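Local atomic coordinates of Non-structural protein (Porcine reproductive and respiratory syndrome virus, PDB entry 3IFU), a protein that is the leader protease Nsp1alpha, a zinc-binding, papain-like cysteine protease at the start of the viral replicase polyprotein, probably suppressing host interferon production. Residues A[67-72]-A[150-155]. Sequence-based numbering, arbitrary orientation.
Sequences TVECSP and KPFPGA. With ZN (zinc ion), chain B.
The aromatic ring of Phe152 lies against Glu69, meeting the base of that side chain and its backbone. Glu69 CB comes in beside the rim formed by Phe152 CD2 and CE2, 3.5 Å from each, on the same side of the ring plane as Glu69 O, which stands 3.9 Å above that plane, displaced toward the rim. Over the centre of the opposite face sits the methyl group CB of Ala155, 3.6 Å above the plane. The ring is thus sandwiched between its own turn and the neighbouring loop, and a flat phenylalanine suits this slot.

Residues 152-155 form a beta turn close to type II, closed by the hydrogen bond from Ala155 N to Phe152 O (3.0 Å). Pro153 fits the first corner, where its ring fixes phi, and Gly154 the second, where phi is positive. Pro153 CD also packs 3.7 Å from Val68 O, a contact without a hydrogen bond.

Across the contact, residues 67-70 form a beta turn resembling type I, held by the bond from Thr67 N to Cys70 O and a weak one from Cys70 N to Thr67 O. Beyond CG the Glu69 chain is extended, and the side chain touches Asn143 and His146.

Next along, Cys70 directs its side chain away from 150-155, SG anti to the backbone N (chi1 180°), and Cys70 SG binds the zinc ion at 2.4 Å. Cys76, His146 and the C-terminal carboxylate of Met180 complete the site. This surface contact therefore joins two turns of the papain-like protease region beside its four-ligand zinc site, which ties the chain terminus to the domain.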
# COMPACT_ATOMS: atom_id res chain seq x y z
N THR A 67 -1.97 -14.84 -16.42
CA THR A 67 -0.63 -14.89 -17.00
C THR A 67 0.33 -14.19 -16.04
O THR A 67 -0.09 -13.41 -15.19
CB THR A 67 -0.61 -14.19 -18.38
OG1 THR A 67 -1.34 -14.99 -19.32
CG2 THR A 67 0.81 -14.02 -18.88
N VAL A 68 1.63 -14.47 -16.17
CA VAL A 68 2.60 -13.84 -15.29
C VAL A 68 2.47 -12.32 -15.32
O VAL A 68 3.02 -11.63 -14.45
CB VAL A 68 4.04 -14.22 -15.66
CG1 VAL A 68 4.29 -15.67 -15.32
CG2 VAL A 68 4.28 -13.97 -17.13
N GLU A 69 1.75 -11.80 -16.31
CA GLU A 69 1.57 -10.36 -16.43
C GLU A 69 0.13 -9.85 -16.46
O GLU A 69 -0.11 -8.66 -16.22
CB GLU A 69 2.33 -9.84 -17.66
CG GLU A 69 1.82 -10.31 -19.01
CD GLU A 69 2.58 -9.66 -20.17
OE1 GLU A 69 2.20 -9.89 -21.34
OE2 GLU A 69 3.55 -8.91 -19.92
N CYS A 70 -0.84 -10.72 -16.73
CA CYS A 70 -2.23 -10.28 -16.76
C CYS A 70 -3.09 -10.99 -15.72
O CYS A 70 -3.45 -12.15 -15.89
CB CYS A 70 -2.83 -10.50 -18.16
SG CYS A 70 -4.58 -10.00 -18.33
N SER A 71 -3.41 -10.29 -14.64
CA SER A 71 -4.22 -10.88 -13.58
C SER A 71 -5.07 -9.83 -12.86
O SER A 71 -4.55 -8.83 -12.38
CB SER A 71 -3.33 -11.59 -12.57
OG SER A 71 -4.11 -12.28 -11.61
N PRO A 72 -6.39 -10.05 -12.77
CA PRO A 72 -7.19 -11.18 -13.27
C PRO A 72 -7.08 -11.34 -14.78
O PRO A 72 -7.10 -10.36 -15.51
CB PRO A 72 -8.61 -10.80 -12.85
CG PRO A 72 -8.39 -10.01 -11.60
CD PRO A 72 -7.22 -9.14 -11.96
N LYS A 150 0.82 -4.57 -8.18
CA LYS A 150 2.10 -5.06 -7.69
C LYS A 150 3.03 -5.29 -8.88
O LYS A 150 2.57 -5.47 -10.01
CB LYS A 150 1.91 -6.36 -6.90
CG LYS A 150 1.37 -6.15 -5.49
CD LYS A 150 2.43 -5.51 -4.59
CE LYS A 150 1.99 -5.42 -3.13
NZ LYS A 150 0.87 -4.46 -2.94
N PRO A 151 4.35 -5.26 -8.65
CA PRO A 151 5.32 -5.48 -9.72
C PRO A 151 5.14 -6.85 -10.36
O PRO A 151 4.64 -7.77 -9.71
CB PRO A 151 6.66 -5.37 -8.99
CG PRO A 151 6.36 -4.48 -7.84
CD PRO A 151 5.03 -5.01 -7.37
N PHE A 152 5.53 -6.97 -11.62
CA PHE A 152 5.43 -8.25 -12.31
C PHE A 152 6.45 -8.36 -13.44
O PHE A 152 6.95 -7.35 -13.94
CB PHE A 152 4.00 -8.47 -12.87
CG PHE A 152 3.55 -7.45 -13.90
CD1 PHE A 152 2.87 -6.30 -13.51
CD2 PHE A 152 3.77 -7.67 -15.27
CE1 PHE A 152 2.40 -5.38 -14.46
CE2 PHE A 152 3.30 -6.76 -16.24
CZ PHE A 152 2.62 -5.62 -15.84
N PRO A 153 6.80 -9.59 -13.83
CA PRO A 153 7.76 -9.80 -14.91
C PRO A 153 7.26 -9.11 -16.18
O PRO A 153 6.22 -9.49 -16.72
CB PRO A 153 7.79 -11.32 -15.04
CG PRO A 153 7.54 -11.78 -13.64
CD PRO A 153 6.41 -10.87 -13.22
N GLY A 154 7.99 -8.10 -16.64
CA GLY A 154 7.58 -7.40 -17.83
C GLY A 154 7.24 -5.93 -17.59
O GLY A 154 7.51 -5.10 -18.44
N ALA A 155 6.67 -5.62 -16.43
CA ALA A 155 6.31 -4.23 -16.11
C ALA A 155 7.49 -3.29 -16.38
O ALA A 155 8.63 -3.61 -16.06
CB ALA A 155 5.86 -4.12 -14.66
ZN ZN B . -3.98 -7.78 -18.82